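Long-range contacts in alpha-l-arabinofuranosidase domain protein (Thermotoga maritima, PDB 4ATW), which hydrolyses terminal alpha-L-arabinofuranosyl residues from alpha-L-arabinosides, as a thermostable arabinofuranosidase whose family probably acts with retention of configuration: residues A[3-9]-A[420-425]; A[18-22]-A[309-313]; A[358-364]-A[394-400]. All coordinates share one frame. Residue numbers count along the deposited sequence, not the author numbering.

Contact 1: A[3-9]-A[420-425]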
loop_
_atom_site.group_PDB
_atom_site.type_symbol
_atom_site.label_atom_id
_atom_site.label_comp_id
_atom_site.label_asym_id
_atom_site.label_seq_id
_atom_site.Cartn_x
_atom_site.Cartn_y
_atom_site.Cartn_z
ATOM N N TYR A 3 -28.198 13.667 2.407
ATOM C CA TYR A 3 -27.272 12.582 2.702
ATOM C C TYR A 3 -27.749 11.848 3.959
ATOM O O TYR A 3 -28.497 12.397 4.777
ATOM C CB TYR A 3 -25.877 13.121 3.033
ATOM C CG TYR A 3 -25.340 14.104 2.042
ATOM C CD1 TYR A 3 -25.804 15.418 2.020
ATOM C CD2 TYR A 3 -24.383 13.721 1.106
ATOM C CE1 TYR A 3 -25.329 16.339 1.093
ATOM C CE2 TYR A 3 -23.894 14.628 0.159
ATOM C CZ TYR A 3 -24.369 15.948 0.153
ATOM O OH TYR A 3 -23.889 16.872 -0.779
ATOM N N ARG A 4 -27.297 10.609 4.116
ATOM C CA ARG A 4 -27.678 9.799 5.258
ATOM C C ARG A 4 -26.982 8.452 5.191
ATOM O O ARG A 4 -26.924 7.847 4.111
ATOM C CB ARG A 4 -29.191 9.572 5.185
ATOM C CG ARG A 4 -29.667 8.419 6.055
ATOM C CD ARG A 4 -31.172 8.216 6.021
ATOM N NE ARG A 4 -31.581 7.149 6.938
ATOM C CZ ARG A 4 -31.409 7.174 8.263
ATOM N NH1 ARG A 4 -30.828 8.224 8.850
ATOM N NH2 ARG A 4 -31.827 6.150 9.007
ATOM N N ILE A 5 -26.464 7.982 6.329
ATOM C CA ILE A 5 -25.813 6.677 6.361
ATOM C C ILE A 5 -26.449 5.765 7.433
ATOM O O ILE A 5 -26.916 6.252 8.473
ATOM C CB ILE A 5 -24.258 6.808 6.540
ATOM C CG1 ILE A 5 -23.878 7.107 7.970
ATOM C CG2 ILE A 5 -23.730 7.956 5.707
ATOM C CD1 ILE A 5 -22.482 7.664 8.035
ATOM N N VAL A 6 -26.479 4.452 7.159
ATOM C CA VAL A 6 -27.112 3.465 8.035
ATOM C C VAL A 6 -26.260 2.229 8.260
ATOM O O VAL A 6 -25.989 1.500 7.329
ATOM C CB VAL A 6 -28.430 3.011 7.411
ATOM C CG1 VAL A 6 -29.058 1.900 8.244
ATOM C CG2 VAL A 6 -29.362 4.204 7.273
ATOM N N VAL A 7 -25.878 1.972 9.500
ATOM C CA VAL A 7 -25.031 0.829 9.837
ATOM C C VAL A 7 -25.813 -0.220 10.596
ATOM O O VAL A 7 -26.683 0.133 11.389
ATOM C CB VAL A 7 -23.884 1.254 10.790
ATOM C CG1 VAL A 7 -23.059 0.056 11.186
ATOM C CG2 VAL A 7 -23.045 2.311 10.160
ATOM N N ASP A 8 -25.503 -1.496 10.395
ATOM C CA ASP A 8 -26.176 -2.566 11.145
ATOM C C ASP A 8 -25.112 -3.517 11.665
ATOM O O ASP A 8 -24.880 -4.574 11.085
ATOM C CB ASP A 8 -27.157 -3.339 10.267
ATOM C CG ASP A 8 -27.737 -4.539 10.981
ATOM O OD1 ASP A 8 -27.906 -4.454 12.213
ATOM O OD2 ASP A 8 -28.028 -5.556 10.317
ATOM N N PRO A 9 -24.475 -3.172 12.790
ATOM C CA PRO A 9 -23.409 -3.966 13.416
ATOM C C PRO A 9 -23.716 -5.443 13.545
ATOM O O PRO A 9 -22.810 -6.270 13.654
ATOM C CB PRO A 9 -23.235 -3.314 14.793
ATOM C CG PRO A 9 -23.614 -1.928 14.569
ATOM C CD PRO A 9 -23.972 -1.905 13.090
ATOM N N VAL A 420 -25.402 15.053 8.047
ATOM C CA VAL A 420 -26.023 13.743 7.883
ATOM C C VAL A 420 -26.448 12.947 9.109
ATOM O O VAL A 420 -25.695 12.788 10.079
ATOM C CB VAL A 420 -24.777 13.021 7.202
ATOM C CG1 VAL A 420 -23.502 13.340 7.936
ATOM C CG2 VAL A 420 -24.995 11.508 7.142
ATOM N N PRO A 421 -27.679 12.414 9.065
ATOM C CA PRO A 421 -28.275 11.600 10.135
ATOM C C PRO A 421 -27.796 10.169 10.013
ATOM O O PRO A 421 -28.258 9.434 9.145
ATOM C CB PRO A 421 -29.763 11.675 9.840
ATOM C CG PRO A 421 -29.781 11.714 8.349
ATOM C CD PRO A 421 -28.668 12.692 8.001
ATOM N N ILE A 422 -26.866 9.770 10.865
ATOM C CA ILE A 422 -26.371 8.401 10.800
ATOM C C ILE A 422 -27.334 7.579 11.674
ATOM O O ILE A 422 -28.089 8.144 12.453
ATOM C CB ILE A 422 -24.876 8.330 11.312
ATOM C CG1 ILE A 422 -24.826 8.151 12.819
ATOM C CG2 ILE A 422 -24.152 9.635 11.039
ATOM C CD1 ILE A 422 -25.060 6.697 13.293
ATOM N N ARG A 423 -27.348 6.261 11.532
ATOM C CA ARG A 423 -28.220 5.441 12.373
ATOM C C ARG A 423 -27.622 4.048 12.503
ATOM O O ARG A 423 -27.198 3.450 11.511
ATOM C CB ARG A 423 -29.622 5.372 11.778
ATOM C CG ARG A 423 -29.984 4.061 11.107
ATOM C CD ARG A 423 -30.791 3.123 12.011
ATOM N NE ARG A 423 -32.064 3.705 12.454
ATOM C CZ ARG A 423 -33.045 3.027 13.057
ATOM N NH1 ARG A 423 -32.926 1.731 13.297
ATOM N NH2 ARG A 423 -34.150 3.651 13.437
ATOM N N VAL A 424 -27.588 3.532 13.722
ATOM C CA VAL A 424 -27.006 2.222 13.958
ATOM C C VAL A 424 -28.022 1.264 14.591
ATOM O O VAL A 424 -28.257 1.341 15.791
ATOM C CB VAL A 424 -25.817 2.378 14.898
ATOM C CG1 VAL A 424 -24.966 1.158 14.851
ATOM C CG2 VAL A 424 -25.028 3.625 14.537
ATOM N N GLU A 425 -28.610 0.361 13.805
ATOM C CA GLU A 425 -29.613 -0.591 14.307
ATOM C C GLU A 425 -29.346 -1.172 15.701
ATOM O O GLU A 425 -28.387 -1.931 15.911
ATOM C CB GLU A 425 -29.783 -1.747 13.325
ATOM C CG GLU A 425 -30.174 -1.294 11.937
ATOM C CD GLU A 425 -31.555 -0.660 11.896
ATOM O OE1 GLU A 425 -32.295 -0.799 12.890
ATOM O OE2 GLU A 425 -31.907 -0.032 10.871
#
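Three backbone hydrogen bonds tie strand 4-8 to strand 421-424. The firmest runs from V7 N to R423 O (2.8 Å, 163° at the hydrogen); E425 N gives a second to V7 O (3.1 Å), and R423 N a weak, bent one to I5 O (3.1 Å). V7 thus bonds through its N to R423 and through its O to E425, flanking V424, as a parallel bridge requires. CA-H...O contacts from I422 CA to I5 O (3.2 Å) and V424 CA to V7 O (3.3 Å) add to the ladder. The segment axes come within 4.8 Å at 10°. On the face carrying V6 and R423, R423 NH1 bridges to E425 OE1 (2.6 Å); R4 NH2 lies 4.2 Å from R423 NE, and E466 pairs with both arginines, offsetting their like charges. On the buried face I5 CG1 meets I422 CB (3.7 Å) and V7 CB meets V424 CG1 (4.2 Å). Past the corner at the strand end, P9 CG packs on V424 CG1 (3.4 Å). In this mixed sheet strand 4-8 lies between 421-424 and 360-376: the N-terminal strand is built into a beta domain formed mainly by the C-terminal part of the chain.

Contact 2: A[18-22]-A[309-313]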
loop_
_atom_site.group_PDB
_atom_site.type_symbol
_atom_site.label_atom_id
_atom_site.label_comp_id
_atom_site.label_asym_id
_atom_site.label_seq_id
_atom_site.Cartn_x
_atom_site.Cartn_y
_atom_site.Cartn_z
ATOM N N ARG A 18 -6.325 -7.829 6.525
ATOM C CA ARG A 18 -5.470 -6.914 7.238
ATOM C C ARG A 18 -4.341 -6.363 6.394
ATOM O O ARG A 18 -3.678 -5.411 6.799
ATOM C CB ARG A 18 -4.913 -7.585 8.482
ATOM C CG ARG A 18 -3.979 -8.726 8.222
ATOM C CD ARG A 18 -2.920 -8.714 9.302
ATOM N NE ARG A 18 -1.917 -9.735 9.100
ATOM C CZ ARG A 18 -0.649 -9.583 9.459
ATOM N NH1 ARG A 18 -0.254 -8.442 10.015
ATOM N NH2 ARG A 18 0.231 -10.566 9.250
ATOM N N HIS A 19 -4.133 -6.944 5.214
ATOM C CA HIS A 19 -3.052 -6.512 4.329
ATOM C C HIS A 19 -3.360 -5.432 3.319
ATOM O O HIS A 19 -2.612 -5.246 2.357
ATOM C CB HIS A 19 -2.463 -7.711 3.603
ATOM C CG HIS A 19 -1.610 -8.565 4.479
ATOM N ND1 HIS A 19 -2.009 -9.807 4.917
ATOM C CD2 HIS A 19 -0.395 -8.343 5.032
ATOM C CE1 HIS A 19 -1.075 -10.319 5.701
ATOM N NE2 HIS A 19 -0.086 -9.448 5.787
ATOM N N ILE A 20 -4.456 -4.714 3.531
ATOM C CA ILE A 20 -4.808 -3.666 2.598
ATOM C C ILE A 20 -4.019 -2.460 2.998
ATOM O O ILE A 20 -3.827 -1.566 2.209
ATOM C CB ILE A 20 -6.330 -3.327 2.605
ATOM C CG1 ILE A 20 -6.793 -3.081 4.034
ATOM C CG2 ILE A 20 -7.139 -4.463 1.936
ATOM C CD1 ILE A 20 -8.302 -2.821 4.153
ATOM N N TYR A 21 -3.503 -2.471 4.215
ATOM C CA TYR A 21 -2.753 -1.332 4.728
ATOM C C TYR A 21 -1.239 -1.462 4.566
ATOM O O TYR A 21 -0.466 -0.804 5.271
ATOM C CB TYR A 21 -3.104 -1.134 6.214
ATOM C CG TYR A 21 -4.597 -1.126 6.531
ATOM C CD1 TYR A 21 -5.449 -0.110 6.045
ATOM C CD2 TYR A 21 -5.149 -2.117 7.315
ATOM C CE1 TYR A 21 -6.820 -0.095 6.335
ATOM C CE2 TYR A 21 -6.508 -2.105 7.613
ATOM C CZ TYR A 21 -7.336 -1.093 7.117
ATOM O OH TYR A 21 -8.676 -1.122 7.423
ATOM N N GLY A 22 -0.823 -2.307 3.636
ATOM C CA GLY A 22 0.599 -2.521 3.415
ATOM C C GLY A 22 1.357 -1.364 2.773
ATOM O O GLY A 22 0.750 -0.528 2.099
ATOM N N LEU A 309 -8.402 3.923 1.278
ATOM C CA LEU A 309 -8.470 2.973 2.396
ATOM C C LEU A 309 -9.905 2.563 2.705
ATOM O O LEU A 309 -10.175 1.401 3.020
ATOM C CB LEU A 309 -7.806 3.554 3.663
ATOM C CG LEU A 309 -6.283 3.691 3.637
ATOM C CD1 LEU A 309 -5.835 4.402 4.892
ATOM C CD2 LEU A 309 -5.628 2.340 3.497
ATOM N N VAL A 310 -10.824 3.513 2.620
ATOM C CA VAL A 310 -12.211 3.182 2.872
ATOM C C VAL A 310 -12.712 2.206 1.797
ATOM O O VAL A 310 -13.421 1.234 2.108
ATOM C CB VAL A 310 -13.105 4.412 2.837
ATOM C CG1 VAL A 310 -14.543 3.987 3.070
ATOM C CG2 VAL A 310 -12.651 5.429 3.868
ATOM N N LEU A 311 -12.350 2.486 0.536
ATOM C CA LEU A 311 -12.720 1.659 -0.604
ATOM C C LEU A 311 -12.211 0.231 -0.353
ATOM O O LEU A 311 -12.983 -0.737 -0.344
ATOM C CB LEU A 311 -12.083 2.251 -1.855
ATOM C CG LEU A 311 -12.427 1.490 -3.128
ATOM C CD1 LEU A 311 -13.903 1.596 -3.392
ATOM C CD2 LEU A 311 -11.669 2.045 -4.301
ATOM N N LEU A 312 -10.905 0.120 -0.118
ATOM C CA LEU A 312 -10.281 -1.163 0.147
ATOM C C LEU A 312 -10.972 -1.820 1.308
ATOM O O LEU A 312 -11.244 -3.018 1.290
ATOM C CB LEU A 312 -8.790 -0.999 0.464
ATOM C CG LEU A 312 -7.969 -0.493 -0.731
ATOM C CD1 LEU A 312 -6.562 -0.220 -0.282
ATOM C CD2 LEU A 312 -7.945 -1.529 -1.866
ATOM N N GLN A 313 -11.279 -1.023 2.321
ATOM C CA GLN A 313 -11.913 -1.567 3.503
ATOM C C GLN A 313 -13.105 -2.411 3.039
ATOM O O GLN A 313 -13.334 -3.540 3.530
ATOM C CB GLN A 313 -12.305 -0.420 4.445
ATOM C CG GLN A 313 -12.650 -0.855 5.857
ATOM C CD GLN A 313 -12.226 0.156 6.950
ATOM O OE1 GLN A 313 -11.026 0.375 7.175
ATOM N NE2 GLN A 313 -13.218 0.765 7.643
#
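One polar link joins the loop 18-22 to the end of helix 299-313: the phenol of Y21 donates from OH to Q313 OE1 at 2.8 Å. The Q313 amide oxygen lies near the plane of the ring, at its edge, so the phenol meets it end-on. Q313 N is itself bonded to L309 O (2.8 Å) in the last turn of the helix, and this turn brings L309 and Q313, four residues apart, to the same tyrosine. Beyond the segments, Q313 also touches A395 and S397 of strand 383-398.

The remaining interactions are apolar. I20 directs its CA-to-CB bond toward the helix, as L312 does toward the loop; the I20 and L312 CB atoms meet at 4.0 Å, where their CA atoms are 6.5 Å apart. The outstretched I20 chain lays CD1 against Q313 CA (3.9 Å). L309 puts CD2 at the edge of the Y21 ring, 3.5 Å from Y21 CD1. V310, pointing away, packs instead on A395, while helix 345-355 borders the same site through V354 on Y21 and F350 and I353 on L309.

The loop leads from strand 11-15 into strand 23-24, the first of the eight parallel strands of the (beta/alpha)8 barrel, and the helix lies between the last two, 276-284 and 321-322. All five touching residues are buried, so the chemistry is that of a hydrophobic interior in which a single hydrogen bond, donated by the buried Y21 hydroxyl, adds direction to an otherwise apolar contact between loop and helix.

Contact 3: A[358-364]-A[394-400]; sequences GEKLVKT and AAASISE
Segments 358-364 and 394-400 form an antiparallel pair, 394-398 being extended, twisted so that the strand axes cross at 125° and approach to 4.6 Å. K360, V362, A396 and I398 share one face, L361 and S397 the other. G358 (phi/psi -90/171) donates from N to S397 OG (3.1 Å), and its CA lies 3.3 Å from I398 O, where a CB would clash. E359 turns to -89/-7; its N gives a weak bond to I398 O (3.0 Å), which K360 N shares (3.3 Å), making a classic beta bulge. The E359 side chain (m, p) curls back so that OE1 takes a weak bond from E400 N (2.9 Å). K360, now extended, accepts from I398 N through its O (2.9 Å), and its side chain (m, t, t, m) sets NZ 3.5 Å from E400 OE2 in a salt bridge. L361 pairs with S397 without hydrogen bonds, CA to CA 4.5 Å; in the t, p rotamer L361 CD1 is 4.3 Å from A395 CB. V362 (chi1 m) bonds from N to A396 O (2.8 Å), though the place of that oxygen is less certain, and packs CG1 on I398 CG1 (3.4 Å). T364 CB lies 3.7 Å from A396 CB. At this open end of hairpin 360-376/383-398, backbone hydrogen bonds hold the strands, small or aliphatic side chains pack inside, and the lysine-glutamate pair lies at the solvent-accessible end.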
loop_
_atom_site.group_PDB
_atom_site.type_symbol
_atom_site.label_atom_id
_atom_site.label_comp_id
_atom_site.label_asym_id
_atom_site.label_seq_id
_atom_site.Cartn_x
_atom_site.Cartn_y
_atom_site.Cartn_z
ATOM N N GLY A 358 -11.918 -1.927 12.264
ATOM C CA GLY A 358 -12.168 -3.310 12.653
ATOM C C GLY A 358 -11.716 -4.387 11.676
ATOM O O GLY A 358 -11.314 -4.104 10.552
ATOM N N GLU A 359 -11.785 -5.638 12.109
ATOM C CA GLU A 359 -11.368 -6.754 11.279
ATOM C C GLU A 359 -12.497 -7.301 10.406
ATOM O O GLU A 359 -12.253 -8.164 9.551
ATOM C CB GLU A 359 -10.809 -7.881 12.159
ATOM C CG GLU A 359 -9.479 -7.581 12.837
ATOM C CD GLU A 359 -9.551 -6.409 13.813
ATOM O OE1 GLU A 359 -10.421 -6.450 14.709
ATOM O OE2 GLU A 359 -8.743 -5.451 13.700
ATOM N N LYS A 360 -13.716 -6.798 10.616
ATOM C CA LYS A 360 -14.884 -7.256 9.857
ATOM C C LYS A 360 -15.693 -6.073 9.327
ATOM O O LYS A 360 -15.847 -5.067 10.033
ATOM C CB LYS A 360 -15.811 -8.120 10.736
ATOM C CG LYS A 360 -15.181 -9.321 11.437
ATOM C CD LYS A 360 -16.229 -9.985 12.339
ATOM C CE LYS A 360 -15.629 -10.927 13.405
ATOM N NZ LYS A 360 -15.023 -12.137 12.801
ATOM N N LEU A 361 -16.204 -6.195 8.093
ATOM C CA LEU A 361 -17.009 -5.145 7.441
ATOM C C LEU A 361 -18.459 -5.449 7.729
ATOM O O LEU A 361 -18.885 -6.591 7.525
ATOM C CB LEU A 361 -16.817 -5.173 5.941
ATOM C CG LEU A 361 -17.515 -4.064 5.170
ATOM C CD1 LEU A 361 -16.813 -2.774 5.502
ATOM C CD2 LEU A 361 -17.461 -4.317 3.659
ATOM N N VAL A 362 -19.220 -4.441 8.170
ATOM C CA VAL A 362 -20.620 -4.653 8.550
ATOM C C VAL A 362 -21.600 -3.879 7.706
ATOM O O VAL A 362 -21.320 -2.764 7.330
ATOM C CB VAL A 362 -20.831 -4.288 10.024
ATOM C CG1 VAL A 362 -20.036 -5.231 10.910
ATOM C CG2 VAL A 362 -20.390 -2.864 10.274
ATOM N N LYS A 363 -22.748 -4.485 7.416
ATOM C CA LYS A 363 -23.767 -3.869 6.578
ATOM C C LYS A 363 -23.716 -2.390 6.854
ATOM O O LYS A 363 -24.000 -1.926 7.958
ATOM C CB LYS A 363 -25.148 -4.473 6.853
ATOM C CG LYS A 363 -26.274 -3.916 5.986
ATOM C CD LYS A 363 -26.129 -4.339 4.546
ATOM C CE LYS A 363 -27.457 -4.219 3.782
ATOM N NZ LYS A 363 -27.837 -2.823 3.363
ATOM N N THR A 364 -23.329 -1.647 5.835
ATOM C CA THR A 364 -23.236 -0.205 5.945
ATOM C C THR A 364 -23.758 0.300 4.598
ATOM O O THR A 364 -23.297 -0.135 3.542
ATOM C CB THR A 364 -21.781 0.288 6.290
ATOM O OG1 THR A 364 -21.587 1.612 5.801
ATOM C CG2 THR A 364 -20.700 -0.663 5.705
ATOM N N ALA A 394 -18.685 5.923 3.147
ATOM C CA ALA A 394 -18.248 5.434 4.441
ATOM C C ALA A 394 -18.270 3.903 4.587
ATOM O O ALA A 394 -18.875 3.175 3.783
ATOM C CB ALA A 394 -19.084 6.053 5.504
ATOM N N ALA A 395 -17.603 3.427 5.638
ATOM C CA ALA A 395 -17.488 2.004 5.878
ATOM C C ALA A 395 -17.436 1.709 7.355
ATOM O O ALA A 395 -16.641 2.278 8.089
ATOM C CB ALA A 395 -16.249 1.468 5.195
ATOM N N ALA A 396 -18.291 0.789 7.766
ATOM C CA ALA A 396 -18.409 0.420 9.151
ATOM C C ALA A 396 -17.753 -0.912 9.453
ATOM O O ALA A 396 -18.121 -1.944 8.877
ATOM C CB ALA A 396 -19.876 0.367 9.516
ATOM N N SER A 397 -16.792 -0.901 10.371
ATOM C CA SER A 397 -16.105 -2.133 10.726
ATOM C C SER A 397 -16.339 -2.448 12.188
ATOM O O SER A 397 -16.660 -1.558 12.972
ATOM C CB SER A 397 -14.607 -1.994 10.459
ATOM O OG SER A 397 -14.200 -0.649 10.655
ATOM N N ILE A 398 -16.164 -3.717 12.540
ATOM C CA ILE A 398 -16.332 -4.223 13.894
ATOM C C ILE A 398 -15.050 -4.903 14.350
ATOM O O ILE A 398 -14.403 -5.573 13.548
ATOM C CB ILE A 398 -17.402 -5.252 13.908
ATOM C CG1 ILE A 398 -18.736 -4.555 13.970
ATOM C CG2 ILE A 398 -17.199 -6.207 15.040
ATOM C CD1 ILE A 398 -19.871 -5.498 14.318
ATOM N N SER A 399 -14.675 -4.760 15.621
ATOM C CA SER A 399 -13.444 -5.408 16.087
ATOM C C SER A 399 -13.622 -6.942 16.072
ATOM O O SER A 399 -14.736 -7.440 15.899
ATOM C CB SER A 399 -13.051 -4.895 17.488
ATOM O OG SER A 399 -13.874 -5.408 18.519
ATOM N N GLU A 400 -12.535 -7.693 16.224
ATOM C CA GLU A 400 -12.635 -9.151 16.192
ATOM C C GLU A 400 -13.629 -9.687 17.207
ATOM O O GLU A 400 -14.521 -10.478 16.868
ATOM C CB GLU A 400 -11.272 -9.805 16.438
ATOM C CG GLU A 400 -11.316 -11.320 16.288
ATOM C CD GLU A 400 -11.696 -11.764 14.865
ATOM O OE1 GLU A 400 -11.497 -10.970 13.914
ATOM O OE2 GLU A 400 -12.183 -12.910 14.696
#

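In the fold
From the N terminus, strand 4-8 pairs in contact 1 with 420-425, which lies over 400 residues on; the loop it closes holds the whole barrel and both other contacts. Contact 2 follows, joining the chain's entry into the barrel at 18-22 to helix 299-313. It closes before contact 3 opens, so contacts 2 and 3 stand in series, neither crossing the other. Contact 3 closes the hairpin of the C-terminal beta domain. It meets contact 1 within one sheet, D8 N lying 2.9 Å from K363 O, and contact 2 where V310 CG1 packs on A395 CB (3.7 Å). Contact 3 therefore lies between contact 1 and the barrel helix 299-313, touching both.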